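Local coordinates for peptide ABC transporter, peptide-binding protein (Thermus thermophilus, PDB 2D5W) that binds oligopeptides, here a pentapeptide, and probably delivers them to an ABC transporter for uptake across the membrane, at residues Q38-P43 against M207-P212; W296-A301 against K597-T602; G300-H305 against Y548-P553. All blocks are in the same frame, centred on the assembly; numbering follows the deposited sequence.

Contact 1 of 3, residues Q38-P43 against M207-P212; sequences QYLFAP and MVYSGP
The chain leaving helix 31-40 meets the loop 207-212 backbone to backbone, Phe-41 and Gly-211 lying closest with their CA atoms 4.0 Å apart, and two successive amides of the loop converge on the carbonyl oxygen of Leu-40. Gly-211 N gives the sounder bond to Leu-40 O (2.8 Å), arriving from above the carbonyl plane; that from Ser-210 N is weak. A third bond runs the other way, from Ala-42 N to Ser-210 OG at 3.2 Å. With chi1 at 61°, Ser-210 OG stands between its own backbone N and carbonyl carbon, where it also bonds the hydroxyl of Tyr-156, which in turn reaches Ala-42 O. A side chain at Gly-211 would collide with the backbone of Tyr-39, Leu-40 and Phe-41. The Phe-41 ring lies against the loop, its plane inclined at 50° to that of Tyr-209. Its CZ touches Tyr-209 CD1 at 3.5 Å. Met-207 CE meets the same Phe-41 CZ at 4.0 Å. Val-208 O, which has no polar partner in the model, approaches Phe-41 CE1 at 3.3 Å. Leu-40 CB lies beside Tyr-209 CD1, the two side chains pointing the same way, while Pro-212 CD sits 3.4 Å from Tyr-39 O. This buried junction of a helix end with the loop leading into edge strand 213-219 belongs to the alpha/beta architecture of a family 5 solute-binding protein.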
loop_
_atom_site.group_PDB
_atom_site.type_symbol
_atom_site.label_atom_id
_atom_site.label_comp_id
_atom_site.label_asym_id
_atom_site.label_seq_id
_atom_site.Cartn_x
_atom_site.Cartn_y
_atom_site.Cartn_z
ATOM N N GLN A 38 -9.479 -5.821 -6.636
ATOM C CA GLN A 38 -9.730 -5.310 -7.982
ATOM C C GLN A 38 -10.661 -6.288 -8.695
ATOM O O GLN A 38 -11.497 -5.887 -9.506
ATOM C CB GLN A 38 -8.446 -5.214 -8.792
ATOM C CG GLN A 38 -7.440 -4.212 -8.310
ATOM C CD GLN A 38 -6.201 -4.288 -9.160
ATOM O OE1 GLN A 38 -5.915 -3.391 -9.953
ATOM N NE2 GLN A 38 -5.472 -5.385 -9.026
ATOM N N TYR A 39 -10.503 -7.574 -8.400
ATOM C CA TYR A 39 -11.334 -8.597 -9.018
ATOM C C TYR A 39 -12.774 -8.529 -8.524
ATOM O O TYR A 39 -13.710 -8.840 -9.263
ATOM C CB TYR A 39 -10.777 -9.997 -8.721
ATOM C CG TYR A 39 -9.460 -10.297 -9.399
ATOM C CD1 TYR A 39 -8.256 -9.805 -8.892
ATOM C CD2 TYR A 39 -9.423 -11.036 -10.581
ATOM C CE1 TYR A 39 -7.047 -10.040 -9.554
ATOM C CE2 TYR A 39 -8.226 -11.276 -11.249
ATOM C CZ TYR A 39 -7.043 -10.774 -10.733
ATOM O OH TYR A 39 -5.869 -10.997 -11.417
ATOM N N LEU A 40 -12.933 -8.097 -7.276
ATOM C CA LEU A 40 -14.231 -8.036 -6.608
ATOM C C LEU A 40 -14.974 -6.706 -6.644
ATOM O O LEU A 40 -16.202 -6.676 -6.511
ATOM C CB LEU A 40 -14.050 -8.443 -5.145
ATOM C CG LEU A 40 -13.494 -9.841 -4.873
ATOM C CD1 LEU A 40 -13.125 -9.969 -3.405
ATOM C CD2 LEU A 40 -14.523 -10.891 -5.270
ATOM N N PHE A 41 -14.234 -5.615 -6.806
ATOM C CA PHE A 41 -14.818 -4.279 -6.817
ATOM C C PHE A 41 -14.191 -3.449 -7.924
ATOM O O PHE A 41 -12.972 -3.296 -7.981
ATOM C CB PHE A 41 -14.588 -3.606 -5.462
ATOM C CG PHE A 41 -15.290 -4.292 -4.324
ATOM C CD1 PHE A 41 -16.638 -4.047 -4.075
ATOM C CD2 PHE A 41 -14.626 -5.227 -3.541
ATOM C CE1 PHE A 41 -17.318 -4.728 -3.064
ATOM C CE2 PHE A 41 -15.297 -5.914 -2.529
ATOM C CZ PHE A 41 -16.647 -5.664 -2.291
ATOM N N ALA A 42 -15.027 -2.912 -8.804
ATOM C CA ALA A 42 -14.537 -2.113 -9.917
ATOM C C ALA A 42 -14.673 -0.620 -9.661
ATOM O O ALA A 42 -15.624 -0.165 -9.028
ATOM C CB ALA A 42 -15.282 -2.490 -11.191
ATOM N N PRO A 43 -13.712 0.170 -10.152
ATOM C CA PRO A 43 -13.754 1.620 -9.962
ATOM C C PRO A 43 -14.637 2.292 -11.010
ATOM O O PRO A 43 -15.072 1.658 -11.972
ATOM C CB PRO A 43 -12.296 2.016 -10.124
ATOM C CG PRO A 43 -11.842 1.088 -11.226
ATOM C CD PRO A 43 -12.461 -0.241 -10.818
ATOM N N MET A 207 -21.367 -9.606 2.168
ATOM C CA MET A 207 -21.137 -8.548 1.189
ATOM C C MET A 207 -21.609 -8.884 -0.218
ATOM O O MET A 207 -21.938 -10.033 -0.526
ATOM C CB MET A 207 -19.641 -8.210 1.130
ATOM C CG MET A 207 -19.134 -7.346 2.276
ATOM S SD MET A 207 -19.846 -5.678 2.254
ATOM C CE MET A 207 -18.866 -4.907 0.941
ATOM N N VAL A 208 -21.665 -7.848 -1.054
ATOM C CA VAL A 208 -21.996 -7.993 -2.465
ATOM C C VAL A 208 -20.821 -7.360 -3.203
ATOM O O VAL A 208 -20.057 -6.584 -2.610
ATOM C CB VAL A 208 -23.334 -7.335 -2.859
ATOM C CG1 VAL A 208 -24.483 -8.087 -2.186
ATOM C CG2 VAL A 208 -23.339 -5.868 -2.495
ATOM N N TYR A 209 -20.696 -7.673 -4.487
ATOM C CA TYR A 209 -19.546 -7.267 -5.279
ATOM C C TYR A 209 -19.866 -6.529 -6.568
ATOM O O TYR A 209 -20.849 -6.830 -7.231
ATOM C CB TYR A 209 -18.746 -8.543 -5.549
ATOM C CG TYR A 209 -18.471 -9.287 -4.256
ATOM C CD1 TYR A 209 -17.400 -8.919 -3.445
ATOM C CD2 TYR A 209 -19.349 -10.265 -3.775
ATOM C CE1 TYR A 209 -17.206 -9.487 -2.198
ATOM C CE2 TYR A 209 -19.163 -10.842 -2.512
ATOM C CZ TYR A 209 -18.085 -10.440 -1.731
ATOM O OH TYR A 209 -17.880 -10.967 -0.476
ATOM N N SER A 210 -19.013 -5.574 -6.929
ATOM C CA SER A 210 -19.222 -4.765 -8.128
ATOM C C SER A 210 -18.239 -5.047 -9.257
ATOM O O SER A 210 -18.368 -4.483 -10.343
ATOM C CB SER A 210 -19.108 -3.292 -7.765
ATOM O OG SER A 210 -17.806 -3.034 -7.264
ATOM N N GLY A 211 -17.250 -5.896 -8.993
ATOM C CA GLY A 211 -16.247 -6.199 -9.996
ATOM C C GLY A 211 -16.602 -7.334 -10.933
ATOM O O GLY A 211 -17.704 -7.870 -10.875
ATOM N N PRO A 212 -15.676 -7.722 -11.820
ATOM C CA PRO A 212 -15.932 -8.812 -12.763
ATOM C C PRO A 212 -16.111 -10.173 -12.092
ATOM O O PRO A 212 -16.591 -11.114 -12.720
ATOM C CB PRO A 212 -14.721 -8.754 -13.699
ATOM C CG PRO A 212 -13.652 -8.152 -12.851
ATOM C CD PRO A 212 -14.379 -7.079 -12.089
#

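Contact 2 of 3, residues W296-A301 against K597-T602; sequences WFVPGA and KYALST
Phe-297 O accepts the backbone N-H of Leu-600 in a short, nearly straight bond (N to O 2.8 Å, 172° at the hydrogen). A water gives the same two residues a second link, accepting from Phe-297 N at 2.9 Å and donating to Leu-600 O. Together they tie the C-terminal segment to one residue of the strand by both its amide and its carbonyl, although the touching parts of the two segments run at 97° to each other and form no regular strand pairing. Apolar groups close in around these bonds. Leu-600 has its CG anti to the carbonyl carbon (chi1 -68°), which sets that CG 3.5 Å from Pro-299 CG. Its CD2 presses on Pro-299 CG at 3.3 Å, tighter than usual for two carbons, while CD1 has Phe-297 CB as its nearest partner, at 3.9 Å. Ala-599 CB packs against the strand, 3.3 Å from Phe-297 O and 4.0 Å from Trp-296 CE3, with Val-298 CG2 slightly farther off. The other methyl of that valine, CG1, approaches Tyr-598 O at 3.8 Å. The Tyr-598 ring itself leads away from the strand, and its OH bonds to Asp-50. The contact lays the C-terminal tail, largely at the surface, across strand 293-308, whose neighbour 544-557 bonds Trp-296 and Val-298 through Tyr-554 and Asn-552.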
loop_
_atom_site.group_PDB
_atom_site.type_symbol
_atom_site.label_atom_id
_atom_site.label_comp_id
_atom_site.label_asym_id
_atom_site.label_seq_id
_atom_site.Cartn_x
_atom_site.Cartn_y
_atom_site.Cartn_z
ATOM N N TRP A 296 8.843 -12.131 -15.880
ATOM C CA TRP A 296 8.997 -10.701 -16.124
ATOM C C TRP A 296 9.352 -9.960 -14.846
ATOM O O TRP A 296 8.990 -10.393 -13.755
ATOM C CB TRP A 296 7.690 -10.098 -16.646
ATOM C CG TRP A 296 7.090 -10.797 -17.813
ATOM C CD1 TRP A 296 6.103 -11.739 -17.790
ATOM C CD2 TRP A 296 7.418 -10.589 -19.186
ATOM N NE1 TRP A 296 5.790 -12.128 -19.074
ATOM C CE2 TRP A 296 6.583 -11.436 -19.948
ATOM C CE3 TRP A 296 8.335 -9.763 -19.850
ATOM C CZ2 TRP A 296 6.641 -11.481 -21.347
ATOM C CZ3 TRP A 296 8.392 -9.808 -21.238
ATOM C CH2 TRP A 296 7.548 -10.663 -21.971
ATOM N N PHE A 297 10.046 -8.836 -14.992
ATOM C CA PHE A 297 10.410 -7.997 -13.854
ATOM C C PHE A 297 9.863 -6.611 -14.160
ATOM O O PHE A 297 10.254 -5.985 -15.145
ATOM C CB PHE A 297 11.928 -7.958 -13.685
ATOM C CG PHE A 297 12.515 -9.267 -13.246
ATOM C CD1 PHE A 297 12.675 -9.557 -11.897
ATOM C CD2 PHE A 297 12.883 -10.223 -14.185
ATOM C CE1 PHE A 297 13.194 -10.782 -11.488
ATOM C CE2 PHE A 297 13.404 -11.454 -13.787
ATOM C CZ PHE A 297 13.560 -11.732 -12.436
ATOM N N VAL A 298 8.953 -6.138 -13.316
ATOM C CA VAL A 298 8.325 -4.844 -13.533
ATOM C C VAL A 298 8.693 -3.813 -12.478
ATOM O O VAL A 298 8.381 -3.975 -11.304
ATOM C CB VAL A 298 6.784 -4.987 -13.559
ATOM C CG1 VAL A 298 6.129 -3.634 -13.806
ATOM C CG2 VAL A 298 6.374 -5.982 -14.635
ATOM N N PRO A 299 9.382 -2.738 -12.889
ATOM C CA PRO A 299 9.757 -1.707 -11.920
ATOM C C PRO A 299 8.511 -0.965 -11.445
ATOM O O PRO A 299 7.546 -0.815 -12.190
ATOM C CB PRO A 299 10.694 -0.807 -12.722
ATOM C CG PRO A 299 11.335 -1.765 -13.670
ATOM C CD PRO A 299 10.149 -2.579 -14.137
ATOM N N GLY A 300 8.537 -0.521 -10.197
ATOM C CA GLY A 300 7.406 0.205 -9.654
ATOM C C GLY A 300 7.867 1.062 -8.498
ATOM O O GLY A 300 9.058 1.118 -8.199
ATOM N N ALA A 301 6.932 1.742 -7.851
ATOM C CA ALA A 301 7.265 2.582 -6.711
ATOM C C ALA A 301 7.121 1.685 -5.488
ATOM O O ALA A 301 6.142 1.761 -4.751
ATOM C CB ALA A 301 6.307 3.762 -6.636
ATOM N N LYS A 597 6.816 -4.335 -23.097
ATOM C CA LYS A 597 7.051 -2.892 -23.056
ATOM C C LYS A 597 7.002 -2.231 -21.679
ATOM O O LYS A 597 7.485 -1.110 -21.516
ATOM C CB LYS A 597 6.073 -2.177 -23.991
ATOM C CG LYS A 597 4.624 -2.231 -23.538
ATOM C CD LYS A 597 3.708 -1.510 -24.518
ATOM C CE LYS A 597 3.610 -2.255 -25.840
ATOM N NZ LYS A 597 3.024 -3.615 -25.664
ATOM N N TYR A 598 6.434 -2.914 -20.691
ATOM C CA TYR A 598 6.334 -2.351 -19.347
ATOM C C TYR A 598 7.328 -2.982 -18.380
ATOM O O TYR A 598 7.448 -2.550 -17.234
ATOM C CB TYR A 598 4.926 -2.558 -18.792
ATOM C CG TYR A 598 3.823 -2.185 -19.747
ATOM C CD1 TYR A 598 3.577 -0.853 -20.081
ATOM C CD2 TYR A 598 3.029 -3.168 -20.332
ATOM C CE1 TYR A 598 2.567 -0.513 -20.978
ATOM C CE2 TYR A 598 2.022 -2.842 -21.227
ATOM C CZ TYR A 598 1.794 -1.516 -21.547
ATOM O OH TYR A 598 0.801 -1.209 -22.448
ATOM N N ALA A 599 8.039 -4.005 -18.843
ATOM C CA ALA A 599 8.994 -4.708 -17.996
ATOM C C ALA A 599 10.439 -4.405 -18.355
ATOM O O ALA A 599 10.724 -3.847 -19.414
ATOM C CB ALA A 599 8.746 -6.207 -18.084
ATOM N N LEU A 600 11.346 -4.776 -17.458
ATOM C CA LEU A 600 12.771 -4.580 -17.684
ATOM C C LEU A 600 13.185 -5.437 -18.874
ATOM O O LEU A 600 12.568 -6.469 -19.146
ATOM C CB LEU A 600 13.570 -4.999 -16.448
ATOM C CG LEU A 600 13.416 -4.138 -15.195
ATOM C CD1 LEU A 600 14.125 -4.807 -14.028
ATOM C CD2 LEU A 600 13.991 -2.750 -15.451
ATOM N N SER A 601 14.227 -5.005 -19.578
ATOM C CA SER A 601 14.728 -5.724 -20.744
ATOM C C SER A 601 14.870 -7.219 -20.483
ATOM O O SER A 601 15.169 -7.637 -19.364
ATOM C CB SER A 601 16.081 -5.151 -21.174
ATOM O OG SER A 601 15.966 -3.785 -21.529
ATOM N N THR A 602 14.658 -8.009 -21.533
ATOM C CA THR A 602 14.743 -9.467 -21.476
ATOM C C THR A 602 13.809 -10.060 -20.428
ATOM O O THR A 602 12.849 -10.753 -20.830
ATOM C CB THR A 602 16.186 -9.944 -21.182
ATOM O OG1 THR A 602 16.577 -9.532 -19.866
ATOM C CG2 THR A 602 17.153 -9.360 -22.198
HETATM O O HOH W 1 11.605 -8.491 -17.386
#

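Contact 3 of 3, residues G300-H305 against Y548-P553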
loop_
_atom_site.group_PDB
_atom_site.type_symbol
_atom_site.label_atom_id
_atom_site.label_comp_id
_atom_site.label_asym_id
_atom_site.label_seq_id
_atom_site.Cartn_x
_atom_site.Cartn_y
_atom_site.Cartn_z
ATOM N N GLY A 300 8.537 -0.521 -10.197
ATOM C CA GLY A 300 7.406 0.205 -9.654
ATOM C C GLY A 300 7.867 1.062 -8.498
ATOM O O GLY A 300 9.058 1.118 -8.199
ATOM N N ALA A 301 6.932 1.742 -7.851
ATOM C CA ALA A 301 7.265 2.582 -6.711
ATOM C C ALA A 301 7.121 1.685 -5.488
ATOM O O ALA A 301 6.142 1.761 -4.751
ATOM C CB ALA A 301 6.307 3.762 -6.636
ATOM N N ILE A 302 8.118 0.827 -5.299
ATOM C CA ILE A 302 8.146 -0.140 -4.209
ATOM C C ILE A 302 9.409 0.149 -3.412
ATOM O O ILE A 302 10.525 -0.137 -3.853
ATOM C CB ILE A 302 8.183 -1.569 -4.775
ATOM C CG1 ILE A 302 7.064 -1.737 -5.810
ATOM C CG2 ILE A 302 8.010 -2.579 -3.647
ATOM C CD1 ILE A 302 7.255 -2.916 -6.743
ATOM N N TRP A 303 9.220 0.700 -2.221
ATOM C CA TRP A 303 10.333 1.123 -1.391
ATOM C C TRP A 303 10.562 0.290 -0.138
ATOM O O TRP A 303 9.831 0.420 0.850
ATOM C CB TRP A 303 10.113 2.599 -1.034
ATOM C CG TRP A 303 11.145 3.216 -0.151
ATOM C CD1 TRP A 303 12.484 3.322 -0.392
ATOM C CD2 TRP A 303 10.911 3.852 1.108
ATOM N NE1 TRP A 303 13.101 3.986 0.643
ATOM C CE2 TRP A 303 12.156 4.324 1.577
ATOM C CE3 TRP A 303 9.767 4.072 1.886
ATOM C CZ2 TRP A 303 12.289 5.002 2.793
ATOM C CZ3 TRP A 303 9.899 4.744 3.091
ATOM C CH2 TRP A 303 11.152 5.202 3.534
ATOM N N GLU A 304 11.576 -0.571 -0.194
ATOM C CA GLU A 304 11.937 -1.408 0.949
ATOM C C GLU A 304 12.663 -0.476 1.917
ATOM O O GLU A 304 13.606 0.228 1.537
ATOM C CB GLU A 304 12.855 -2.553 0.513
ATOM C CG GLU A 304 13.131 -3.581 1.613
ATOM C CD GLU A 304 11.953 -4.502 1.910
ATOM O OE1 GLU A 304 12.031 -5.242 2.916
ATOM O OE2 GLU A 304 10.961 -4.505 1.147
ATOM N N HIS A 305 12.231 -0.482 3.173
ATOM C CA HIS A 305 12.792 0.431 4.155
ATOM C C HIS A 305 12.601 -0.115 5.563
ATOM O O HIS A 305 11.952 -1.144 5.764
ATOM C CB HIS A 305 12.043 1.759 4.064
ATOM C CG HIS A 305 10.614 1.647 4.489
ATOM N ND1 HIS A 305 9.659 1.013 3.722
ATOM C CD2 HIS A 305 10.006 1.971 5.655
ATOM C CE1 HIS A 305 8.527 0.945 4.402
ATOM N NE2 HIS A 305 8.712 1.517 5.578
ATOM N N TYR A 548 16.228 -0.262 -0.377
ATOM C CA TYR A 548 16.360 -0.374 -1.826
ATOM C C TYR A 548 15.021 -0.272 -2.544
ATOM O O TYR A 548 13.964 -0.452 -1.938
ATOM C CB TYR A 548 17.065 -1.689 -2.215
ATOM C CG TYR A 548 16.478 -2.957 -1.624
ATOM C CD1 TYR A 548 16.934 -3.466 -0.404
ATOM C CD2 TYR A 548 15.481 -3.662 -2.297
ATOM C CE1 TYR A 548 16.409 -4.652 0.122
ATOM C CE2 TYR A 548 14.952 -4.841 -1.777
ATOM C CZ TYR A 548 15.418 -5.330 -0.574
ATOM O OH TYR A 548 14.886 -6.501 -0.078
ATOM N N PHE A 549 15.074 0.040 -3.837
ATOM C CA PHE A 549 13.872 0.147 -4.661
ATOM C C PHE A 549 13.693 -1.190 -5.369
ATOM O O PHE A 549 14.639 -1.740 -5.932
ATOM C CB PHE A 549 14.012 1.275 -5.686
ATOM C CG PHE A 549 14.109 2.646 -5.072
ATOM C CD1 PHE A 549 13.073 3.149 -4.294
ATOM C CD2 PHE A 549 15.230 3.437 -5.290
ATOM C CE1 PHE A 549 13.156 4.428 -3.739
ATOM C CE2 PHE A 549 15.320 4.714 -4.742
ATOM C CZ PHE A 549 14.283 5.209 -3.968
ATOM N N ARG A 550 12.469 -1.700 -5.348
ATOM C CA ARG A 550 12.163 -3.003 -5.923
ATOM C C ARG A 550 11.437 -3.033 -7.253
ATOM O O ARG A 550 10.807 -2.062 -7.666
ATOM C CB ARG A 550 11.333 -3.806 -4.916
ATOM C CG ARG A 550 12.084 -4.144 -3.648
ATOM C CD ARG A 550 11.170 -4.659 -2.551
ATOM N NE ARG A 550 10.381 -5.814 -2.967
ATOM C CZ ARG A 550 9.587 -6.492 -2.148
ATOM N NH1 ARG A 550 8.898 -7.534 -2.596
ATOM N NH2 ARG A 550 9.482 -6.125 -0.876
ATOM N N ALA A 551 11.553 -4.181 -7.909
ATOM C CA ALA A 551 10.871 -4.472 -9.164
ATOM C C ALA A 551 10.179 -5.798 -8.854
ATOM O O ALA A 551 10.781 -6.688 -8.246
ATOM C CB ALA A 551 11.865 -4.648 -10.304
ATOM N N ASN A 552 8.914 -5.925 -9.242
ATOM C CA ASN A 552 8.166 -7.149 -8.977
ATOM C C ASN A 552 8.360 -8.204 -10.052
ATOM O O ASN A 552 8.236 -7.920 -11.244
ATOM C CB ASN A 552 6.657 -6.881 -8.889
ATOM C CG ASN A 552 6.261 -6.075 -7.667
ATOM O OD1 ASN A 552 6.836 -6.225 -6.591
ATOM N ND2 ASN A 552 5.246 -5.232 -7.823
ATOM N N PRO A 553 8.683 -9.439 -9.645
ATOM C CA PRO A 553 8.857 -10.491 -10.646
ATOM C C PRO A 553 7.494 -11.155 -10.845
ATOM O O PRO A 553 6.753 -11.369 -9.882
ATOM C CB PRO A 553 9.863 -11.427 -9.988
ATOM C CG PRO A 553 9.495 -11.335 -8.541
ATOM C CD PRO A 553 9.216 -9.857 -8.334
#
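Strands 302-305 and 548-553 pair as antiparallel neighbours in a mixed beta-sheet, and the inverse gamma turn centred on Ala-301 leads into the first of them. Backbone bonds set the register: Arg-550 N reaches Ile-302 O at 2.9 Å, and Glu-304 and Tyr-548 form a hydrogen-bonded pair, with Trp-303 and Phe-549 the adjacent non-hydrogen-bonded one. Charge joins the strands on the Glu-304 face, where Arg-550 NH2 forms a salt bridge on the syn side of Glu-304 OE2 at 3.0 Å, tilted from the carboxylate plane but near the guanidinium plane; OE1 is bridged to Arg-418. With an alanine here, Arg-550 and Arg-418 would probably be left as close like charges, each lacking the carboxylate they share. Among packing contacts, Glu-304 CB lies 3.8 Å above the centre of the Tyr-548 ring in a CH-pi contact, and Ile-302 CG2 lies over one face of the Arg-550 guanidinium, near its NE. On the opposite face, Trp-303 CD1 touches Phe-549 CE1 at 3.6 Å. The bound peptide passes nearby, a basic side chain of it packing on Ile-302 and making a weak hydrogen bond to Asn-552 OD1. Ile-302 CD1 itself rests against the Asn-552 amide, 3.3 Å from Asn-552 ND2.

From the N terminus, contact 1 comes first, joining the end of helix 31-40 to the loop before strand 213-219 and closing a loop of 163 residues. It is complete before strand 293-308 begins the other two, and its centre lies about 27 Å from either of theirs. Contacts 2 and 3 start from that one strand and share Gly-300 and Ala-301, the latter at a corner of the chain. Contact 3 closes on strand 544-557, and its span lies within that of contact 2, which runs on to the C-terminal tail. Their centres are about 11 Å apart, with Pro-299 packing on Ala-551 between them; contact 3 is the one that reaches the bound peptide.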